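Local atomic coordinates of deoxyhypusine hydroxylase (Homo sapiens, PDB entry 4D50), a protein that catalyses hydroxylation of the deoxyhypusine side chain of translation initiation factor eIF5A, using two iron ions and molecular oxygen to complete hypusine formation. Residues R29-F34 and Y285-G290; D54-L59 and V274-E279; G202-S207 and L234-E239; E246-L251 and A261-H266. All blocks are in the same frame, centred on the assembly; numbering follows the deposited sequence.

Contact 1 of 4, residues R29-F34 and Y285-G290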
loop_
_atom_site.group_PDB
_atom_site.type_symbol
_atom_site.label_atom_id
_atom_site.label_comp_id
_atom_site.label_asym_id
_atom_site.label_seq_id
_atom_site.Cartn_x
_atom_site.Cartn_y
_atom_site.Cartn_z
ATOM N N ARG A 29 12.737 -12.107 1.475
ATOM C CA ARG A 29 13.033 -10.711 1.586
ATOM C C ARG A 29 11.786 -9.949 2.013
ATOM O O ARG A 29 11.904 -8.987 2.761
ATOM C CB ARG A 29 13.571 -10.213 0.274
ATOM C CG ARG A 29 14.822 -10.990 -0.263
ATOM C CD ARG A 29 15.201 -10.515 -1.644
ATOM N NE ARG A 29 15.829 -9.218 -1.611
ATOM C CZ ARG A 29 16.138 -8.463 -2.637
ATOM N NH1 ARG A 29 15.913 -8.874 -3.883
ATOM N NH2 ARG A 29 16.729 -7.298 -2.470
ATOM N N PHE A 30 10.569 -10.394 1.645
ATOM C CA PHE A 30 9.349 -9.727 2.188
ATOM C C PHE A 30 9.190 -9.923 3.644
ATOM O O PHE A 30 8.856 -9.010 4.401
ATOM C CB PHE A 30 8.066 -10.200 1.465
ATOM C CG PHE A 30 7.738 -9.371 0.278
ATOM C CD1 PHE A 30 8.563 -9.390 -0.823
ATOM C CD2 PHE A 30 6.625 -8.544 0.279
ATOM C CE1 PHE A 30 8.283 -8.620 -1.931
ATOM C CE2 PHE A 30 6.371 -7.744 -0.807
ATOM C CZ PHE A 30 7.196 -7.791 -1.920
ATOM N N ARG A 31 9.481 -11.133 4.078
ATOM C CA ARG A 31 9.420 -11.478 5.479
ATOM C C ARG A 31 10.387 -10.643 6.240
ATOM O O ARG A 31 10.023 -10.129 7.296
ATOM C CB ARG A 31 9.791 -12.951 5.717
ATOM C CG ARG A 31 8.645 -13.861 5.492
ATOM C CD ARG A 31 9.092 -15.326 5.562
ATOM N NE ARG A 31 8.112 -16.119 4.838
ATOM C CZ ARG A 31 6.873 -16.344 5.281
ATOM N NH1 ARG A 31 6.473 -15.904 6.479
ATOM N NH2 ARG A 31 6.028 -17.033 4.529
ATOM N N ALA A 32 11.590 -10.484 5.725
ATOM C CA ALA A 32 12.609 -9.602 6.401
ATOM C C ALA A 32 12.112 -8.171 6.508
ATOM O O ALA A 32 12.233 -7.483 7.527
ATOM C CB ALA A 32 13.910 -9.663 5.651
ATOM N N LEU A 33 11.615 -7.667 5.384
ATOM C CA LEU A 33 11.109 -6.318 5.336
ATOM C C LEU A 33 10.020 -6.046 6.364
ATOM O O LEU A 33 10.080 -5.071 7.058
ATOM C CB LEU A 33 10.551 -5.988 3.931
ATOM C CG LEU A 33 9.794 -4.653 3.799
ATOM C CD1 LEU A 33 10.695 -3.441 4.123
ATOM C CD2 LEU A 33 9.188 -4.531 2.403
ATOM N N PHE A 34 8.959 -6.879 6.439
ATOM C CA PHE A 34 7.925 -6.656 7.386
ATOM C C PHE A 34 8.363 -6.875 8.825
ATOM O O PHE A 34 7.880 -6.203 9.726
ATOM C CB PHE A 34 6.657 -7.418 6.992
ATOM C CG PHE A 34 5.965 -6.748 5.845
ATOM C CD1 PHE A 34 5.288 -5.508 6.029
ATOM C CD2 PHE A 34 6.018 -7.290 4.595
ATOM C CE1 PHE A 34 4.707 -4.830 4.973
ATOM C CE2 PHE A 34 5.434 -6.600 3.526
ATOM C CZ PHE A 34 4.795 -5.390 3.732
ATOM N N TYR A 285 0.860 -18.641 1.478
ATOM C CA TYR A 285 -0.123 -19.700 1.744
ATOM C C TYR A 285 0.586 -21.015 2.029
ATOM O O TYR A 285 0.227 -21.715 2.991
ATOM C CB TYR A 285 -1.096 -19.871 0.611
ATOM C CG TYR A 285 -1.984 -21.076 0.814
ATOM C CD1 TYR A 285 -2.894 -21.099 1.828
ATOM C CD2 TYR A 285 -1.810 -22.243 0.051
ATOM C CE1 TYR A 285 -3.676 -22.211 2.061
ATOM C CE2 TYR A 285 -2.572 -23.371 0.286
ATOM C CZ TYR A 285 -3.510 -23.333 1.277
ATOM O OH TYR A 285 -4.312 -24.409 1.524
ATOM N N GLU A 286 1.585 -21.351 1.200
ATOM C CA GLU A 286 2.398 -22.524 1.447
ATOM C C GLU A 286 3.079 -22.453 2.816
ATOM O O GLU A 286 3.140 -23.454 3.518
ATOM C CB GLU A 286 3.452 -22.739 0.344
ATOM C CG GLU A 286 2.887 -23.090 -1.037
ATOM C CD GLU A 286 1.907 -24.251 -1.031
ATOM O OE1 GLU A 286 2.270 -25.257 -0.427
ATOM O OE2 GLU A 286 0.771 -24.160 -1.584
ATOM N N HIS A 287 3.557 -21.290 3.240
ATOM C CA HIS A 287 4.236 -21.226 4.529
ATOM C C HIS A 287 3.279 -21.596 5.647
ATOM O O HIS A 287 3.616 -22.390 6.530
ATOM C CB HIS A 287 4.801 -19.851 4.796
ATOM C CG HIS A 287 5.234 -19.638 6.216
ATOM N ND1 HIS A 287 6.562 -19.521 6.582
ATOM C CD2 HIS A 287 4.513 -19.517 7.362
ATOM C CE1 HIS A 287 6.642 -19.327 7.891
ATOM N NE2 HIS A 287 5.413 -19.317 8.387
ATOM N N GLU A 288 2.099 -20.980 5.606
ATOM C CA GLU A 288 1.051 -21.128 6.613
ATOM C C GLU A 288 0.684 -22.600 6.772
ATOM O O GLU A 288 0.730 -23.148 7.871
ATOM C CB GLU A 288 -0.172 -20.315 6.169
ATOM C CG GLU A 288 -1.178 -19.979 7.275
ATOM C CD GLU A 288 -1.834 -18.608 7.100
ATOM O OE1 GLU A 288 -1.088 -17.568 7.128
ATOM O OE2 GLU A 288 -3.098 -18.582 6.967
ATOM N N THR A 289 0.361 -23.246 5.651
ATOM C CA THR A 289 0.117 -24.676 5.629
ATOM C C THR A 289 1.231 -25.437 6.364
ATOM O O THR A 289 0.952 -26.184 7.278
ATOM C CB THR A 289 -0.108 -25.167 4.184
ATOM O OG1 THR A 289 -1.385 -24.683 3.734
ATOM C CG2 THR A 289 -0.122 -26.649 4.133
ATOM N N GLY A 290 2.494 -25.215 6.002
ATOM C CA GLY A 290 3.592 -25.619 6.873
ATOM C C GLY A 290 3.637 -24.806 8.169
ATOM O O GLY A 290 3.685 -25.376 9.245
#
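NH2 of Arg31 is the polar atom that meets most of His287: it rests 3.1 Å from His287 CB and 3.3 Å from ND1 of the same imidazole. It sits beside the CB-CG end, above the ring plane, at an angle to ND1 too poor for a hydrogen bond. What joins the two residues is a stack, guanidinium flat on imidazole, with centres 3.9 Å apart and planes only 23° out of parallel. The overlap is offset. ND1 of His287 lies over the outer part of the guanidinium, and NH1 of Arg31 lies over the face of the His287 ring, 3.6 Å above it. An arginine suits this place because its chain, extended from CG to NE, spans the gap between residues 29-34 and 285-290, whose nearest CA atoms, those of Arg31 and His287, are 11.1 Å apart. On the other side, CG of His287 lies anti to the backbone nitrogen (chi1 167°), which turns the ring to meet the guanidinium. An alanine at Arg31 would take away the flat group, and the His287 ring would probably be freer to turn. Both residues also touch a crystal neighbour, so this surface pairing may owe something to the lattice. Phe30 and Arg31 also pack on Met284 of helix 272-289, while Ala32 and Leu33 touch helix 3-20, which places helix 26-39 between the N-terminal and C-terminal helices of this HEAT-like fold.

Contact 2 of 4, residues D54-L59 and V274-E279. With GAI (guanidine), chain F.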
loop_
_atom_site.group_PDB
_atom_site.type_symbol
_atom_site.label_atom_id
_atom_site.label_comp_id
_atom_site.label_asym_id
_atom_site.label_seq_id
_atom_site.Cartn_x
_atom_site.Cartn_y
_atom_site.Cartn_z
ATOM N N ASP A 54 17.361 -2.299 -5.619
ATOM C CA ASP A 54 16.889 -3.520 -6.227
ATOM C C ASP A 54 16.122 -3.306 -7.525
ATOM O O ASP A 54 15.588 -2.236 -7.830
ATOM C CB ASP A 54 15.957 -4.255 -5.255
ATOM C CG ASP A 54 15.793 -5.711 -5.584
ATOM O OD1 ASP A 54 16.696 -6.533 -5.274
ATOM O OD2 ASP A 54 14.741 -6.066 -6.180
ATOM N N ASP A 55 16.155 -4.353 -8.329
ATOM C CA ASP A 55 15.472 -4.447 -9.553
ATOM C C ASP A 55 13.970 -4.557 -9.504
ATOM O O ASP A 55 13.300 -4.219 -10.468
ATOM C CB ASP A 55 15.902 -5.828 -10.138
ATOM C CG ASP A 55 16.401 -5.750 -11.474
ATOM O OD1 ASP A 55 16.938 -4.664 -11.846
ATOM O OD2 ASP A 55 16.261 -6.840 -12.135
ATOM N N SER A 56 13.439 -5.126 -8.437
ATOM C CA SER A 56 12.024 -5.400 -8.314
ATOM C C SER A 56 11.242 -4.160 -7.919
ATOM O O SER A 56 11.356 -3.736 -6.808
ATOM C CB SER A 56 11.797 -6.480 -7.282
ATOM O OG SER A 56 10.407 -6.656 -6.867
ATOM N N ALA A 57 10.368 -3.713 -8.805
ATOM C CA ALA A 57 9.461 -2.522 -8.495
ATOM C C ALA A 57 8.512 -2.891 -7.357
ATOM O O ALA A 57 8.220 -2.042 -6.470
ATOM C CB ALA A 57 8.625 -2.129 -9.710
ATOM N N LEU A 58 8.004 -4.121 -7.364
ATOM C CA LEU A 58 7.169 -4.673 -6.266
ATOM C C LEU A 58 7.893 -4.534 -4.916
ATOM O O LEU A 58 7.371 -3.912 -3.967
ATOM C CB LEU A 58 6.792 -6.133 -6.472
ATOM C CG LEU A 58 5.913 -6.663 -5.350
ATOM C CD1 LEU A 58 4.539 -6.002 -5.351
ATOM C CD2 LEU A 58 5.681 -8.169 -5.455
ATOM N N LEU A 59 9.122 -5.022 -4.857
ATOM C CA LEU A 59 9.830 -4.922 -3.581
ATOM C C LEU A 59 10.053 -3.455 -3.218
ATOM O O LEU A 59 9.770 -3.040 -2.118
ATOM C CB LEU A 59 11.145 -5.709 -3.622
ATOM C CG LEU A 59 11.897 -5.686 -2.292
ATOM C CD1 LEU A 59 11.185 -6.312 -1.117
ATOM C CD2 LEU A 59 13.263 -6.405 -2.543
ATOM N N VAL A 274 2.951 -8.210 -11.478
ATOM C CA VAL A 274 1.897 -9.183 -11.319
ATOM C C VAL A 274 2.382 -10.597 -11.027
ATOM O O VAL A 274 1.931 -11.229 -10.036
ATOM C CB VAL A 274 0.946 -9.187 -12.559
ATOM C CG1 VAL A 274 -0.113 -10.289 -12.423
ATOM C CG2 VAL A 274 0.295 -7.812 -12.679
ATOM N N ARG A 275 3.330 -11.111 -11.780
ATOM C CA ARG A 275 3.962 -12.390 -11.385
ATOM C C ARG A 275 4.466 -12.444 -9.977
ATOM O O ARG A 275 4.279 -13.425 -9.247
ATOM C CB ARG A 275 5.131 -12.799 -12.324
ATOM C CG ARG A 275 4.814 -13.054 -13.773
ATOM C CD ARG A 275 6.093 -13.658 -14.386
ATOM N NE ARG A 275 7.323 -12.857 -14.307
ATOM C CZ ARG A 275 7.648 -11.903 -15.187
ATOM N NH1 ARG A 275 6.770 -11.526 -16.108
ATOM N NH2 ARG A 275 8.788 -11.232 -15.110
ATOM N N GLU A 276 5.206 -11.402 -9.574
ATOM C CA GLU A 276 5.806 -11.447 -8.241
ATOM C C GLU A 276 4.800 -11.338 -7.152
ATOM O O GLU A 276 4.966 -12.002 -6.112
ATOM C CB GLU A 276 6.834 -10.340 -8.118
ATOM C CG GLU A 276 8.058 -10.623 -8.924
ATOM C CD GLU A 276 9.130 -9.530 -8.821
ATOM O OE1 GLU A 276 8.959 -8.410 -8.219
ATOM O OE2 GLU A 276 10.217 -9.852 -9.396
ATOM N N SER A 277 3.743 -10.564 -7.372
ATOM C CA SER A 277 2.645 -10.554 -6.373
ATOM C C SER A 277 2.021 -11.923 -6.208
ATOM O O SER A 277 1.774 -12.372 -5.074
ATOM C CB SER A 277 1.531 -9.508 -6.622
ATOM O OG SER A 277 2.104 -8.251 -6.408
ATOM N N CYS A 278 1.802 -12.640 -7.344
ATOM C CA CYS A 278 1.211 -13.975 -7.258
ATOM C C CYS A 278 2.117 -15.009 -6.545
ATOM O O CYS A 278 1.657 -15.807 -5.713
ATOM C CB CYS A 278 0.808 -14.464 -8.685
ATOM S SG CYS A 278 -0.470 -13.568 -9.499
ATOM N N GLU A 279 3.404 -14.979 -6.867
ATOM C CA GLU A 279 4.459 -15.716 -6.172
ATOM C C GLU A 279 4.523 -15.579 -4.672
ATOM O O GLU A 279 4.443 -16.567 -3.938
ATOM C CB GLU A 279 5.826 -15.348 -6.762
ATOM C CG GLU A 279 7.024 -16.019 -6.020
ATOM C CD GLU A 279 8.395 -15.584 -6.512
ATOM O OE1 GLU A 279 8.508 -14.894 -7.532
ATOM O OE2 GLU A 279 9.399 -15.908 -5.846
HETATM C C GAI F . 4.209 -20.624 -5.176
HETATM N N1 GAI F . 4.193 -21.067 -3.984
HETATM N N2 GAI F . 3.666 -21.364 -6.110
HETATM N N3 GAI F . 4.710 -19.437 -5.520
HETATM O O HOH W 1 8.113 -6.172 -9.604
#
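With its OG anti to the backbone nitrogen (chi1 168°), Ser56 faces the carboxylate of Glu276, whose chain leaves with CG anti to the carbonyl carbon (chi1 -72°) and runs straight out to meet it. Ser56 is the N-cap of helix 57-70, and the contact ties that HEAT-like repeat helix to helix 272-289 near the other end of the chain. The hydroxyl works twice: it accepts from Leu59 N at 2.9 Å, the capping bond, and donates to Glu276 OE1 at 2.6 Å, on the syn side of the carboxylate and 20° out of its plane. Serine suits the place because a short hydroxyl can do both at once. An Asx turn, in which Asp54 OD2 accepts from Ser56 N, probably helps to hold the cap residue in place. A water links a second amide of the helix start to the same carboxylate oxygen, 3.0 Å from Leu58 N and 2.8 Å from Glu276 OE1. These bonds satisfy OE1 in a buried place, while OE2 of Glu276 forms a salt bridge with Arg272. Beside this polar cluster the side chains of Leu58 and Glu276 run antiparallel alongside one another, Leu58 CD2 3.6 Å from Glu276 CB. The other methyl of Leu58, CD1, reaches the second shell of one iron, lying 3.5 Å from OG of Ser277, the oxygen that is hydrogen-bonded to ND1 of the iron ligand His245.

Contact 3 of 4, residues G202-S207 and L234-E239. With GAI (guanidine), chain H.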
loop_
_atom_site.group_PDB
_atom_site.type_symbol
_atom_site.label_atom_id
_atom_site.label_comp_id
_atom_site.label_asym_id
_atom_site.label_seq_id
_atom_site.Cartn_x
_atom_site.Cartn_y
_atom_site.Cartn_z
ATOM N N GLY A 202 -15.946 0.239 -7.430
ATOM C CA GLY A 202 -14.884 1.159 -7.762
ATOM C C GLY A 202 -13.771 0.608 -8.636
ATOM O O GLY A 202 -12.944 1.364 -9.155
ATOM N N LEU A 203 -13.741 -0.701 -8.858
ATOM C CA LEU A 203 -12.772 -1.271 -9.751
ATOM C C LEU A 203 -13.093 -0.967 -11.230
ATOM O O LEU A 203 -12.281 -1.241 -12.084
ATOM C CB LEU A 203 -12.633 -2.791 -9.584
ATOM C CG LEU A 203 -12.101 -3.179 -8.225
ATOM C CD1 LEU A 203 -12.329 -4.644 -7.957
ATOM C CD2 LEU A 203 -10.688 -2.773 -8.141
ATOM N N HIS A 204 -14.197 -0.299 -11.444
ATOM C CA HIS A 204 -14.667 0.079 -12.814
ATOM C C HIS A 204 -14.655 1.607 -13.022
ATOM O O HIS A 204 -15.104 2.110 -14.049
ATOM C CB HIS A 204 -16.043 -0.517 -13.041
ATOM C CG HIS A 204 -16.017 -2.000 -13.025
ATOM N ND1 HIS A 204 -16.381 -2.747 -11.931
ATOM C CD2 HIS A 204 -15.516 -2.864 -13.927
ATOM C CE1 HIS A 204 -16.155 -4.031 -12.184
ATOM N NE2 HIS A 204 -15.617 -4.124 -13.376
ATOM N N CYS A 205 -14.077 2.375 -12.118
ATOM C CA CYS A 205 -14.092 3.819 -12.323
ATOM C C CYS A 205 -12.830 4.459 -11.813
ATOM O O CYS A 205 -11.834 3.775 -11.507
ATOM C CB CYS A 205 -15.365 4.447 -11.758
ATOM S SG CYS A 205 -15.541 4.348 -9.974
ATOM N N GLY A 206 -12.829 5.782 -11.778
ATOM C CA GLY A 206 -11.656 6.580 -11.395
ATOM C C GLY A 206 -10.355 6.312 -12.117
ATOM O O GLY A 206 -10.288 5.620 -13.101
ATOM N N SER A 207 -9.314 6.901 -11.579
ATOM C CA SER A 207 -7.974 6.737 -12.073
ATOM C C SER A 207 -7.431 5.388 -11.634
ATOM O O SER A 207 -7.996 4.716 -10.772
ATOM C CB SER A 207 -7.106 7.852 -11.465
ATOM O OG SER A 207 -6.977 7.721 -10.051
ATOM N N LEU A 234 -7.796 -8.845 -11.850
ATOM C CA LEU A 234 -6.493 -9.553 -12.020
ATOM C C LEU A 234 -6.388 -10.142 -13.435
ATOM O O LEU A 234 -5.362 -9.966 -14.101
ATOM C CB LEU A 234 -6.246 -10.567 -10.904
ATOM C CG LEU A 234 -4.948 -11.386 -11.108
ATOM C CD1 LEU A 234 -3.646 -10.586 -11.155
ATOM C CD2 LEU A 234 -4.847 -12.387 -10.019
ATOM N N ALA A 235 -7.498 -10.685 -13.905
ATOM C CA ALA A 235 -7.537 -11.341 -15.196
ATOM C C ALA A 235 -7.550 -10.398 -16.372
ATOM O O ALA A 235 -7.252 -10.839 -17.471
ATOM C CB ALA A 235 -8.676 -12.357 -15.257
ATOM N N ARG A 236 -7.853 -9.121 -16.157
ATOM C CA ARG A 236 -7.983 -8.133 -17.275
ATOM C C ARG A 236 -6.614 -7.639 -17.706
ATOM O O ARG A 236 -5.994 -6.811 -17.041
ATOM C CB ARG A 236 -8.946 -6.967 -16.952
ATOM C CG ARG A 236 -10.420 -7.322 -17.051
ATOM C CD ARG A 236 -11.400 -6.150 -17.137
ATOM N NE ARG A 236 -11.435 -5.492 -15.831
ATOM C CZ ARG A 236 -12.161 -5.879 -14.782
ATOM N NH1 ARG A 236 -12.970 -6.922 -14.860
ATOM N NH2 ARG A 236 -12.083 -5.167 -13.641
ATOM N N CYS A 237 -6.105 -8.191 -18.799
ATOM C CA CYS A 237 -4.763 -7.810 -19.325
ATOM C C CYS A 237 -4.685 -6.337 -19.705
ATOM O O CYS A 237 -3.596 -5.821 -19.750
ATOM C CB CYS A 237 -4.330 -8.660 -20.570
ATOM S SG CYS A 237 -5.315 -8.388 -22.130
ATOM N N THR A 238 -5.807 -5.667 -19.984
ATOM C CA THR A 238 -5.836 -4.249 -20.273
ATOM C C THR A 238 -5.712 -3.360 -19.014
ATOM O O THR A 238 -5.375 -2.154 -19.090
ATOM C CB THR A 238 -7.128 -3.813 -20.993
ATOM O OG1 THR A 238 -8.307 -4.312 -20.308
ATOM C CG2 THR A 238 -7.200 -4.369 -22.457
ATOM N N GLU A 239 -5.980 -3.951 -17.856
ATOM C CA GLU A 239 -5.891 -3.200 -16.610
ATOM C C GLU A 239 -4.454 -2.796 -16.275
ATOM O O GLU A 239 -3.496 -3.480 -16.567
ATOM C CB GLU A 239 -6.566 -3.980 -15.449
ATOM C CG GLU A 239 -6.629 -3.194 -14.119
ATOM C CD GLU A 239 -7.316 -1.812 -14.176
ATOM O OE1 GLU A 239 -6.629 -0.784 -14.409
ATOM O OE2 GLU A 239 -8.557 -1.719 -13.930
HETATM C C GAI H . -2.658 -0.157 -18.871
HETATM N N1 GAI H . -1.474 0.193 -18.677
HETATM N N2 GAI H . -3.621 0.665 -18.454
HETATM N N3 GAI H . -2.959 -1.328 -19.451
HETATM O O HOH W 2 -10.623 -3.127 -12.623
#
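Leu203, Arg236 and Glu239 are drawn together by one firmly held water, whereas the His204 ring only lies against the same guanidinium, without a bond. The water donates to Leu203 O at 2.6 Å and to Glu239 OE2 at 2.8 Å, and it accepts from Arg236 NH2 at 2.7 Å. Leu203 O and Glu239 OE2, 4.2 Å apart, are both acceptors, so the water supplies the two hydrogens that join them. It lies at the edge of the guanidinium and in its plane, where an N-H of Arg236 can reach it. The long arginine gets there through a bend at chi3 (-71°), and Glu239 folds at chi2 in its turn. The other carboxylate oxygen, OE1, is held by a salt bridge to NH2 of Arg211.

The two segments lie at the C-terminal ends of helices 193-201 and 227-235, in the third and fourth HEAT-like repeats, and the second chain end turns away through a type I beta turn from Arg236 to Glu239. That turn, closed by Glu239 N to Arg236 O, sets both water-binding side chains on one short loop. A methionine in place of Arg236 would remove the N-H donor, and the water would probably be less firmly held.

On the inner side the Leu203 side chain is buried against Cys247, Val214 and Leu218, an apolar place that suits a leucine. Toward solvent, the exposed His204 ring and the Arg236 side chain cross at about a right angle with planes 42° apart, too tilted to stack. Farther round the turn, the carbonyl oxygen of Thr238 accepts from N3 of a bound guanidine at 2.6 Å.

Contact 4 of 4, residues E246-L251 and A261-H266. With FE (Fe (III) ion), chain D.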
loop_
_atom_site.group_PDB
_atom_site.type_symbol
_atom_site.label_atom_id
_atom_site.label_comp_id
_atom_site.label_asym_id
_atom_site.label_seq_id
_atom_site.Cartn_x
_atom_site.Cartn_y
_atom_site.Cartn_z
ATOM N N GLU A 246 -2.358 -5.041 -7.027
ATOM C CA GLU A 246 -3.025 -4.826 -5.784
ATOM C C GLU A 246 -4.164 -5.836 -5.581
ATOM O O GLU A 246 -4.360 -6.326 -4.463
ATOM C CB GLU A 246 -3.519 -3.353 -5.718
ATOM C CG GLU A 246 -3.481 -2.770 -4.331
ATOM C CD GLU A 246 -2.098 -2.713 -3.756
ATOM O OE1 GLU A 246 -1.204 -2.105 -4.340
ATOM O OE2 GLU A 246 -1.926 -3.336 -2.691
ATOM N N CYS A 247 -4.838 -6.146 -6.677
ATOM C CA CYS A 247 -5.910 -7.159 -6.737
ATOM C C CYS A 247 -5.348 -8.549 -6.414
ATOM O O CYS A 247 -5.910 -9.276 -5.623
ATOM C CB CYS A 247 -6.646 -7.099 -8.059
ATOM S SG CYS A 247 -7.707 -5.648 -8.162
ATOM N N ALA A 248 -4.151 -8.846 -6.926
ATOM C CA ALA A 248 -3.516 -10.099 -6.648
ATOM C C ALA A 248 -3.161 -10.199 -5.136
ATOM O O ALA A 248 -3.367 -11.243 -4.473
ATOM C CB ALA A 248 -2.270 -10.226 -7.487
ATOM N N GLU A 249 -2.589 -9.123 -4.585
ATOM C CA GLU A 249 -2.293 -9.071 -3.163
ATOM C C GLU A 249 -3.533 -9.278 -2.341
ATOM O O GLU A 249 -3.472 -9.992 -1.352
ATOM C CB GLU A 249 -1.669 -7.733 -2.760
ATOM C CG GLU A 249 -0.179 -7.610 -2.936
ATOM C CD GLU A 249 0.505 -6.746 -1.840
ATOM O OE1 GLU A 249 -0.047 -6.374 -0.772
ATOM O OE2 GLU A 249 1.664 -6.438 -2.065
ATOM N N ALA A 250 -4.651 -8.614 -2.713
ATOM C CA ALA A 250 -5.923 -8.803 -1.995
ATOM C C ALA A 250 -6.403 -10.247 -1.987
ATOM O O ALA A 250 -6.802 -10.804 -0.951
ATOM C CB ALA A 250 -6.975 -7.852 -2.552
ATOM N N LEU A 251 -6.276 -10.872 -3.131
ATOM C CA LEU A 251 -6.626 -12.288 -3.301
ATOM C C LEU A 251 -5.720 -13.140 -2.390
ATOM O O LEU A 251 -6.210 -14.121 -1.762
ATOM C CB LEU A 251 -6.493 -12.742 -4.768
ATOM C CG LEU A 251 -7.621 -12.177 -5.632
ATOM C CD1 LEU A 251 -7.403 -12.360 -7.128
ATOM C CD2 LEU A 251 -8.943 -12.751 -5.193
ATOM N N ALA A 261 -6.513 -20.332 -6.753
ATOM C CA ALA A 261 -6.555 -20.734 -8.164
ATOM C C ALA A 261 -6.322 -19.569 -9.111
ATOM O O ALA A 261 -5.621 -19.714 -10.109
ATOM C CB ALA A 261 -7.875 -21.435 -8.495
ATOM N N ALA A 262 -6.898 -18.390 -8.817
ATOM C CA ALA A 262 -6.676 -17.207 -9.685
ATOM C C ALA A 262 -5.233 -16.744 -9.689
ATOM O O ALA A 262 -4.701 -16.339 -10.707
ATOM C CB ALA A 262 -7.617 -16.048 -9.294
ATOM N N LEU A 263 -4.600 -16.745 -8.529
ATOM C CA LEU A 263 -3.210 -16.363 -8.432
ATOM C C LEU A 263 -2.330 -17.370 -9.243
ATOM O O LEU A 263 -1.387 -16.976 -9.901
ATOM C CB LEU A 263 -2.761 -16.381 -6.983
ATOM C CG LEU A 263 -3.459 -15.345 -6.092
ATOM C CD1 LEU A 263 -3.336 -15.621 -4.617
ATOM C CD2 LEU A 263 -2.833 -14.040 -6.469
ATOM N N GLN A 264 -2.605 -18.662 -9.136
ATOM C CA GLN A 264 -1.771 -19.638 -9.888
ATOM C C GLN A 264 -1.956 -19.360 -11.358
ATOM O O GLN A 264 -1.029 -19.500 -12.139
ATOM C CB GLN A 264 -2.172 -21.081 -9.557
ATOM C CG GLN A 264 -1.514 -22.199 -10.372
ATOM C CD GLN A 264 -0.026 -22.174 -10.225
ATOM O OE1 GLN A 264 0.717 -22.593 -11.136
ATOM N NE2 GLN A 264 0.449 -21.697 -9.087
ATOM N N ALA A 265 -3.179 -19.034 -11.764
ATOM C CA ALA A 265 -3.455 -18.754 -13.170
ATOM C C ALA A 265 -2.564 -17.668 -13.720
ATOM O O ALA A 265 -2.277 -17.635 -14.905
ATOM C CB ALA A 265 -4.932 -18.396 -13.392
ATOM N N HIS A 266 -2.137 -16.726 -12.874
ATOM C CA HIS A 266 -1.393 -15.559 -13.364
ATOM C C HIS A 266 0.075 -15.628 -12.938
ATOM O O HIS A 266 0.822 -14.679 -13.137
ATOM C CB HIS A 266 -2.116 -14.247 -12.887
ATOM C CG HIS A 266 -3.449 -14.083 -13.519
ATOM N ND1 HIS A 266 -3.618 -13.548 -14.774
ATOM C CD2 HIS A 266 -4.671 -14.555 -13.154
ATOM C CE1 HIS A 266 -4.869 -13.692 -15.160
ATOM N NE2 HIS A 266 -5.545 -14.241 -14.179
HETATM FE FE FE D . 0.877 -1.857 -4.240
HETATM O O HOH W 3 0.755 -3.037 -2.435
HETATM O O HOH W 4 0.272 -0.071 -2.786
#
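No flat side chain lies between Ala248, Leu251 and Leu263, which meet through aliphatic carbons; the flat groups stand at the margins. At one end, the His266 ring has the carbonyl oxygen of Ala262 at its edge and in its plane, and it packs against Leu234 and Ala235 of helix 227-235. At the other is the carboxylate of Glu246, which binds iron through one oxygen: OE1 lies 2.1 Å from the metal, while OE2 accepts a hydrogen bond of 2.7 Å from a water that is itself an iron ligand. A bend at chi2 (62°) turns this acid to the metal, which His61 and His245 also bind through NE2.

Helices 241-254 and 257-265 form the helical pair of the fifth HEAT-like PBS-type repeat. Their short segments run at 140° to each other, roughly antiparallel, with axes 10.0 Å apart at closest approach. Leu263 fills the space between them. Its CA-CB bond does not itself point at the other helix, but with CG anti to the carbonyl carbon (chi1 -65°) the end of the side chain is carried toward Ala248, and CD2 comes 4.0 Å from Ala248 CB and 3.5 Å from the backbone oxygen of Ala248. The small alanine lets that methyl approach the backbone. One turn on, Leu251 CB lies 4.2 Å from Leu263 CG, and Leu251 CD1 touches the equally small Ala262 at CB. Leu263 also packs on Cys278 and Ala281 of helix 272-289, and Leu251 meets Leu230 of helix 227-235.

Contacts 1 and 2 both join N-terminal helices to helix 272-289, with centres about 15 Å apart, and they touch through the salt bridge from Arg29 to Asp54. Along the chain contact 1 encloses contact 2, which in turn encloses contacts 3 and 4; these two follow one another within the C-terminal HEAT-like repeats, centres about 14 Å apart. Leu234 packs on Ala248 and Leu251, linking contact 3 to contact 4, while Cys278 and Ser277 join contact 2 to contact 4, about 13 Å away between centres. The long-range pairings thus bring the two ends of an all-helical chain together, and one iron draws ligands from both, His61 with His245 and Glu246.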